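Local atomic coordinates of flavoredoxin (PDB entry 2D5M), a protein that binds flavin mononucleotide and probably carries electrons as a flavin-dependent redox protein of the flavin reductase-like family. Residues Phe17-Met31 / Tyr55-Ser69. Numbering follows the deposited sequence.
Sequences FLVGTYDRDSRPNIM and YTYRSITERGAFTIS. With FMN (flavin mononucleotide), chain E.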
loop_
_atom_site.group_PDB
_atom_site.type_symbol
_atom_site.label_atom_id
_atom_site.label_comp_id
_atom_site.label_asym_id
_atom_site.label_seq_id
_atom_site.Cartn_x
_atom_site.Cartn_y
_atom_site.Cartn_z
ATOM N N PHE A 17 5.351 -7.106 -1.745
ATOM C CA PHE A 17 5.705 -7.293 -3.137
ATOM C C PHE A 17 7.076 -7.953 -3.260
ATOM O O PHE A 17 8.023 -7.499 -2.663
ATOM C CB PHE A 17 5.769 -5.933 -3.820
ATOM C CG PHE A 17 4.411 -5.215 -3.959
ATOM C CD1 PHE A 17 4.414 -3.836 -4.170
ATOM C CD2 PHE A 17 3.173 -5.858 -3.901
ATOM C CE1 PHE A 17 3.274 -3.097 -4.371
ATOM C CE2 PHE A 17 2.004 -5.091 -4.122
ATOM C CZ PHE A 17 2.039 -3.735 -4.368
ATOM N N LEU A 18 7.197 -8.963 -4.125
ATOM C CA LEU A 18 8.510 -9.459 -4.462
ATOM C C LEU A 18 8.951 -8.823 -5.787
ATOM O O LEU A 18 8.369 -9.072 -6.860
ATOM C CB LEU A 18 8.617 -10.960 -4.548
ATOM C CG LEU A 18 8.595 -11.637 -3.159
ATOM C CD1 LEU A 18 7.201 -11.543 -2.564
ATOM C CD2 LEU A 18 9.149 -13.054 -3.275
ATOM N N VAL A 19 9.950 -7.956 -5.710
ATOM C CA VAL A 19 10.456 -7.192 -6.846
ATOM C C VAL A 19 11.494 -8.026 -7.541
ATOM O O VAL A 19 12.517 -8.400 -6.937
ATOM C CB VAL A 19 11.050 -5.861 -6.370
ATOM C CG1 VAL A 19 11.612 -5.106 -7.554
ATOM C CG2 VAL A 19 9.996 -4.993 -5.666
ATOM N N GLY A 20 11.230 -8.361 -8.810
ATOM C CA GLY A 20 12.066 -9.286 -9.593
ATOM C C GLY A 20 12.888 -8.536 -10.606
ATOM O O GLY A 20 12.399 -7.625 -11.292
ATOM N N THR A 21 14.151 -8.924 -10.767
ATOM C CA THR A 21 15.095 -8.303 -11.674
ATOM C C THR A 21 16.114 -9.323 -12.208
ATOM O O THR A 21 16.240 -10.425 -11.678
ATOM C CB THR A 21 15.901 -7.200 -10.965
ATOM O OG1 THR A 21 16.592 -7.749 -9.838
ATOM C CG2 THR A 21 15.056 -5.989 -10.563
ATOM N N TYR A 22 16.804 -8.930 -13.270
ATOM C CA TYR A 22 18.021 -9.602 -13.716
ATOM C C TYR A 22 19.233 -8.714 -13.451
ATOM O O TYR A 22 19.190 -7.510 -13.732
ATOM C CB TYR A 22 17.966 -9.880 -15.227
ATOM C CG TYR A 22 17.002 -10.923 -15.670
ATOM C CD1 TYR A 22 17.048 -12.214 -15.237
ATOM C CD2 TYR A 22 15.971 -10.572 -16.590
ATOM C CE1 TYR A 22 16.130 -13.179 -15.663
ATOM C CE2 TYR A 22 15.067 -11.527 -17.011
ATOM C CZ TYR A 22 15.153 -12.836 -16.567
ATOM O OH TYR A 22 14.231 -13.736 -16.995
ATOM N N ASP A 23 20.322 -9.290 -12.936
ATOM C CA ASP A 23 21.572 -8.549 -12.830
ATOM C C ASP A 23 22.284 -8.533 -14.165
ATOM O O ASP A 23 21.782 -8.991 -15.194
ATOM C CB ASP A 23 22.431 -9.041 -11.670
ATOM C CG ASP A 23 23.278 -10.286 -11.955
ATOM O OD1 ASP A 23 23.148 -10.913 -13.030
ATOM O OD2 ASP A 23 24.057 -10.621 -11.044
ATOM N N ARG A 24 23.479 -7.966 -14.162
ATOM C CA ARG A 24 24.227 -7.769 -15.418
ATOM C C ARG A 24 24.626 -9.072 -16.096
ATOM O O ARG A 24 24.844 -9.031 -17.322
ATOM C CB ARG A 24 25.438 -6.896 -15.160
ATOM C CG ARG A 24 26.483 -7.580 -14.274
ATOM C CD ARG A 24 27.444 -6.471 -13.726
ATOM N NE ARG A 24 28.415 -7.014 -12.802
ATOM C CZ ARG A 24 28.122 -7.316 -11.555
ATOM N NH1 ARG A 24 26.921 -7.132 -11.001
ATOM N NH2 ARG A 24 29.090 -7.818 -10.776
ATOM N N ASP A 25 24.669 -10.144 -15.349
ATOM C CA ASP A 25 24.989 -11.483 -15.856
ATOM C C ASP A 25 23.724 -12.322 -16.028
ATOM O O ASP A 25 23.855 -13.519 -16.197
ATOM C CB ASP A 25 25.964 -12.162 -14.894
ATOM C CG ASP A 25 27.297 -11.433 -14.867
ATOM O OD1 ASP A 25 27.775 -11.275 -16.008
ATOM O OD2 ASP A 25 27.786 -11.060 -13.771
ATOM N N SER A 26 22.559 -11.685 -16.014
ATOM C CA SER A 26 21.261 -12.318 -16.253
ATOM C C SER A 26 20.888 -13.253 -15.141
ATOM O O SER A 26 20.025 -14.145 -15.282
ATOM C CB SER A 26 21.222 -13.027 -17.621
ATOM O OG SER A 26 21.351 -12.081 -18.664
ATOM N N ARG A 27 21.482 -13.089 -13.952
ATOM C CA ARG A 27 21.059 -13.849 -12.784
ATOM C C ARG A 27 19.746 -13.281 -12.260
ATOM O O ARG A 27 19.655 -12.068 -12.023
ATOM C CB ARG A 27 22.139 -13.776 -11.679
ATOM C CG ARG A 27 23.490 -14.259 -12.117
ATOM C CD ARG A 27 24.623 -14.007 -11.161
ATOM N NE ARG A 27 24.360 -14.411 -9.794
ATOM C CZ ARG A 27 24.128 -13.661 -8.706
ATOM N NH1 ARG A 27 24.114 -12.344 -8.724
ATOM N NH2 ARG A 27 23.920 -14.257 -7.526
ATOM N N PRO A 28 18.718 -14.094 -12.073
ATOM C CA PRO A 28 17.441 -13.605 -11.597
ATOM C C PRO A 28 17.433 -13.389 -10.098
ATOM O O PRO A 28 18.052 -14.140 -9.344
ATOM C CB PRO A 28 16.465 -14.714 -12.007
ATOM C CG PRO A 28 17.282 -15.948 -11.854
ATOM C CD PRO A 28 18.663 -15.580 -12.344
ATOM N N ASN A 29 16.685 -12.382 -9.650
ATOM C CA ASN A 29 16.597 -12.047 -8.235
ATOM C C ASN A 29 15.176 -11.608 -7.871
ATOM O O ASN A 29 14.406 -11.209 -8.735
ATOM C CB ASN A 29 17.552 -10.912 -7.911
ATOM C CG ASN A 29 17.849 -10.759 -6.423
ATOM O OD1 ASN A 29 17.758 -11.732 -5.656
ATOM N ND2 ASN A 29 18.243 -9.552 -6.028
ATOM N N ILE A 30 14.888 -11.719 -6.580
ATOM C CA ILE A 30 13.697 -11.190 -5.977
ATOM C C ILE A 30 14.081 -10.630 -4.620
ATOM O O ILE A 30 14.906 -11.230 -3.915
ATOM C CB ILE A 30 12.582 -12.251 -5.773
ATOM C CG1 ILE A 30 13.144 -13.634 -5.399
ATOM C CG2 ILE A 30 11.657 -12.284 -6.987
ATOM C CD1 ILE A 30 12.121 -14.693 -4.997
ATOM N N MET A 31 13.452 -9.509 -4.249
ATOM C CA MET A 31 13.540 -8.941 -2.904
ATOM C C MET A 31 12.154 -8.580 -2.445
ATOM O O MET A 31 11.250 -8.398 -3.253
ATOM C CB MET A 31 14.501 -7.758 -2.816
ATOM C CG MET A 31 14.153 -6.606 -3.742
ATOM S SD MET A 31 12.864 -5.511 -3.133
ATOM C CE MET A 31 13.729 -4.549 -1.892
ATOM N N TYR A 55 20.869 -5.187 -3.807
ATOM C CA TYR A 55 21.388 -5.599 -5.132
ATOM C C TYR A 55 20.360 -5.247 -6.216
ATOM O O TYR A 55 20.689 -4.864 -7.344
ATOM C CB TYR A 55 21.736 -7.075 -5.083
ATOM C CG TYR A 55 22.561 -7.585 -6.235
ATOM C CD1 TYR A 55 23.832 -7.050 -6.450
ATOM C CD2 TYR A 55 22.137 -8.564 -7.101
ATOM C CE1 TYR A 55 24.659 -7.463 -7.467
ATOM C CE2 TYR A 55 22.939 -9.026 -8.141
ATOM C CZ TYR A 55 24.196 -8.470 -8.344
ATOM O OH TYR A 55 25.052 -8.865 -9.344
ATOM N N THR A 56 19.080 -5.387 -5.881
ATOM C CA THR A 56 17.996 -5.064 -6.792
ATOM C C THR A 56 18.044 -3.642 -7.294
ATOM O O THR A 56 17.767 -3.386 -8.464
ATOM C CB THR A 56 16.659 -5.334 -6.067
ATOM O OG1 THR A 56 16.585 -6.736 -5.779
ATOM C CG2 THR A 56 15.468 -4.968 -6.889
ATOM N N TYR A 57 18.394 -2.677 -6.524
ATOM C CA TYR A 57 18.549 -1.288 -6.857
ATOM C C TYR A 57 19.463 -1.190 -8.072
ATOM O O TYR A 57 19.168 -0.502 -9.052
ATOM C CB TYR A 57 19.050 -0.468 -5.651
ATOM C CG TYR A 57 19.243 1.008 -5.927
ATOM C CD1 TYR A 57 18.388 1.938 -5.416
ATOM C CD2 TYR A 57 20.313 1.534 -6.624
ATOM C CE1 TYR A 57 18.539 3.298 -5.622
ATOM C CE2 TYR A 57 20.487 2.845 -6.861
ATOM C CZ TYR A 57 19.592 3.741 -6.351
ATOM O OH TYR A 57 19.783 5.105 -6.578
ATOM N N ARG A 58 20.637 -1.807 -7.935
ATOM C CA ARG A 58 21.620 -1.766 -9.012
ATOM C C ARG A 58 20.996 -2.346 -10.269
ATOM O O ARG A 58 21.081 -1.755 -11.353
ATOM C CB ARG A 58 22.865 -2.528 -8.618
ATOM C CG ARG A 58 23.892 -2.597 -9.774
ATOM C CD ARG A 58 25.153 -3.321 -9.328
ATOM N NE ARG A 58 26.067 -3.434 -10.455
ATOM C CZ ARG A 58 27.336 -3.857 -10.320
ATOM N NH1 ARG A 58 27.744 -4.206 -9.110
ATOM N NH2 ARG A 58 28.125 -3.930 -11.394
ATOM N N SER A 59 20.359 -3.490 -10.165
ATOM C CA SER A 59 19.799 -4.133 -11.367
ATOM C C SER A 59 18.734 -3.263 -12.030
ATOM O O SER A 59 18.681 -3.191 -13.266
ATOM C CB SER A 59 19.228 -5.510 -11.011
ATOM O OG SER A 59 20.299 -6.338 -10.595
ATOM N N ILE A 60 17.891 -2.589 -11.251
ATOM C CA ILE A 60 16.870 -1.760 -11.858
ATOM C C ILE A 60 17.506 -0.582 -12.551
ATOM O O ILE A 60 17.088 -0.189 -13.655
ATOM C CB ILE A 60 15.820 -1.276 -10.819
ATOM C CG1 ILE A 60 15.028 -2.463 -10.298
ATOM C CG2 ILE A 60 14.928 -0.193 -11.418
ATOM C CD1 ILE A 60 14.025 -2.140 -9.200
ATOM N N THR A 61 18.532 0.027 -11.962
ATOM C CA THR A 61 19.215 1.148 -12.610
ATOM C C THR A 61 19.846 0.702 -13.917
ATOM O O THR A 61 19.914 1.479 -14.873
ATOM C CB THR A 61 20.266 1.851 -11.749
ATOM O OG1 THR A 61 21.365 1.022 -11.463
ATOM C CG2 THR A 61 19.699 2.339 -10.416
ATOM N N GLU A 62 20.268 -0.530 -14.041
ATOM C CA GLU A 62 20.924 -1.028 -15.244
ATOM C C GLU A 62 19.940 -1.460 -16.314
ATOM O O GLU A 62 20.203 -1.222 -17.481
ATOM C CB GLU A 62 21.796 -2.250 -14.836
ATOM C CG GLU A 62 23.021 -1.854 -14.026
ATOM C CD GLU A 62 23.829 -3.000 -13.464
ATOM O OE1 GLU A 62 23.302 -4.158 -13.460
ATOM O OE2 GLU A 62 24.975 -2.724 -12.954
ATOM N N ARG A 63 18.864 -2.146 -15.949
ATOM C CA ARG A 63 17.970 -2.697 -16.953
ATOM C C ARG A 63 16.707 -1.920 -17.192
ATOM O O ARG A 63 16.013 -2.103 -18.203
ATOM C CB ARG A 63 17.588 -4.130 -16.599
ATOM C CG ARG A 63 18.832 -5.016 -16.957
ATOM C CD ARG A 63 18.416 -6.461 -16.862
ATOM N NE ARG A 63 19.589 -7.289 -16.965
ATOM C CZ ARG A 63 20.042 -7.852 -18.053
ATOM N NH1 ARG A 63 19.447 -7.691 -19.228
ATOM N NH2 ARG A 63 21.146 -8.561 -17.966
ATOM N N GLY A 64 16.359 -1.023 -16.248
ATOM C CA GLY A 64 15.142 -0.203 -16.464
ATOM C C GLY A 64 13.867 -0.990 -16.464
ATOM O O GLY A 64 12.899 -0.577 -17.110
ATOM N N ALA A 65 13.813 -2.098 -15.752
ATOM C CA ALA A 65 12.684 -2.997 -15.771
ATOM C C ALA A 65 12.687 -3.825 -14.488
ATOM O O ALA A 65 13.749 -4.161 -13.974
ATOM C CB ALA A 65 12.796 -3.962 -16.953
ATOM N N PHE A 66 11.482 -4.166 -14.016
ATOM C CA PHE A 66 11.351 -5.025 -12.871
ATOM C C PHE A 66 9.935 -5.615 -12.910
ATOM O O PHE A 66 9.059 -5.117 -13.614
ATOM C CB PHE A 66 11.594 -4.305 -11.551
ATOM C CG PHE A 66 10.717 -3.103 -11.237
ATOM C CD1 PHE A 66 9.600 -3.268 -10.399
ATOM C CD2 PHE A 66 11.001 -1.849 -11.697
ATOM C CE1 PHE A 66 8.839 -2.162 -10.040
ATOM C CE2 PHE A 66 10.191 -0.750 -11.387
ATOM C CZ PHE A 66 9.106 -0.898 -10.546
ATOM N N THR A 67 9.741 -6.680 -12.154
ATOM C CA THR A 67 8.435 -7.233 -11.956
ATOM C C THR A 67 8.055 -7.120 -10.474
ATOM O O THR A 67 8.911 -6.922 -9.633
ATOM C CB THR A 67 8.352 -8.724 -12.361
ATOM O OG1 THR A 67 9.171 -9.440 -11.457
ATOM C CG2 THR A 67 8.767 -8.915 -13.794
ATOM N N ILE A 68 6.752 -7.273 -10.201
ATOM C CA ILE A 68 6.223 -7.482 -8.871
ATOM C C ILE A 68 5.438 -8.778 -8.912
ATOM O O ILE A 68 4.486 -8.903 -9.651
ATOM C CB ILE A 68 5.390 -6.286 -8.409
ATOM C CG1 ILE A 68 6.312 -5.090 -8.117
ATOM C CG2 ILE A 68 4.513 -6.672 -7.189
ATOM C CD1 ILE A 68 5.601 -3.779 -7.921
ATOM N N SER A 69 5.850 -9.704 -8.064
ATOM C CA SER A 69 5.115 -10.951 -7.893
ATOM C C SER A 69 4.481 -10.935 -6.511
ATOM O O SER A 69 5.117 -10.560 -5.521
ATOM C CB SER A 69 6.051 -12.154 -8.043
ATOM O OG SER A 69 6.683 -12.200 -9.289
HETATM N N1 FMN E . 13.907 -3.071 1.429
HETATM C C2 FMN E . 13.724 -1.940 0.679
HETATM O O2 FMN E . 14.692 -1.333 0.200
HETATM N N3 FMN E . 12.429 -1.463 0.494
HETATM C C4 FMN E . 11.291 -2.017 1.037
HETATM O O4 FMN E . 10.170 -1.512 0.819
HETATM C C4A FMN E . 11.486 -3.160 1.860
HETATM N N5 FMN E . 10.418 -3.724 2.474
HETATM C C5A FMN E . 10.654 -4.915 3.113
HETATM C C6 FMN E . 9.547 -5.549 3.745
HETATM C C7 FMN E . 9.646 -6.774 4.384
HETATM C C7M FMN E . 8.476 -7.414 5.094
HETATM C C8 FMN E . 10.935 -7.428 4.359
HETATM C C8M FMN E . 11.057 -8.816 4.968
HETATM C C9 FMN E . 12.034 -6.790 3.812
HETATM C C9A FMN E . 11.922 -5.559 3.186
HETATM N N10 FMN E . 13.014 -4.849 2.640
HETATM C C10 FMN E . 12.806 -3.691 1.930
HETATM C "C1'" FMN E . 14.391 -5.403 2.761
HETATM C "C2'" FMN E . 14.873 -6.077 1.479
HETATM O "O2'" FMN E . 13.910 -6.995 0.946
HETATM C "C3'" FMN E . 16.157 -6.851 1.795
HETATM O "O3'" FMN E . 17.178 -5.867 2.078
HETATM C "C4'" FMN E . 16.614 -7.792 0.690
HETATM O "O4'" FMN E . 17.596 -8.675 1.300
HETATM C "C5'" FMN E . 17.226 -7.106 -0.481
HETATM O "O5'" FMN E . 17.635 -8.137 -1.437
HETATM P P FMN E . 18.654 -7.805 -2.639
HETATM O O1P FMN E . 19.960 -7.282 -2.025
HETATM O O2P FMN E . 18.055 -6.779 -3.571
HETATM O O3P FMN E . 18.804 -9.183 -3.259
HETATM O O HOH W 1 8.881 -10.679 -9.085
HETATM O O HOH W 2 15.284 -8.346 -7.561
HETATM O O HOH W 3 19.230 -8.303 -9.163
HETATM O O HOH W 4 15.528 -6.515 -14.462
HETATM O O HOH W 5 21.327 -5.661 -14.725
HETATM O O HOH W 6 24.380 -6.134 -12.012
#
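Y55 and D23 meet through a short hydrogen bond, Y55 OH to D23 OD2 at 2.6 Å, on the anti side of the carboxylate; Y55 CG, anti to the backbone N (chi1 -167°), sends the ring there. From the opposite face R27 NH1 forms a salt bridge to the same oxygen, and the two donors probably stabilise the charged carboxylate. R63 grips D23 O side-on: NH2 donates at 2.9 Å and NE, well above the carbonyl plane, at 3.3 Å. The guanidinium groups of R24 and R58 stack, planes 7° apart; E62 OE2 forms a salt bridge to R58 NE and probably offsets their like charge. D23 OD1 accepts from D25 N, an Asx turn, and from R27 N, fixing the hairpin turn, while D107 pairs with R63 NH1. Where helix 55-63 packs on strand 17-22, T21 CG2 meets I60 CG1 at 3.5 Å and a water joins V19 O, T21 OG1 and T56 OG1. Hydrogen-bonded antiparallel pairs L18–S69 and G20–T67 flank non-hydrogen-bonded V19–I68; I68 CG2 makes a CH-pi contact over the F17 ring. Y55 N, T56 N, T56 OG1 and N29 ND2 bind the phosphate: an FMN site at a helix N-terminus, beside the antiparallel sheet of a flavin reductase-like domain.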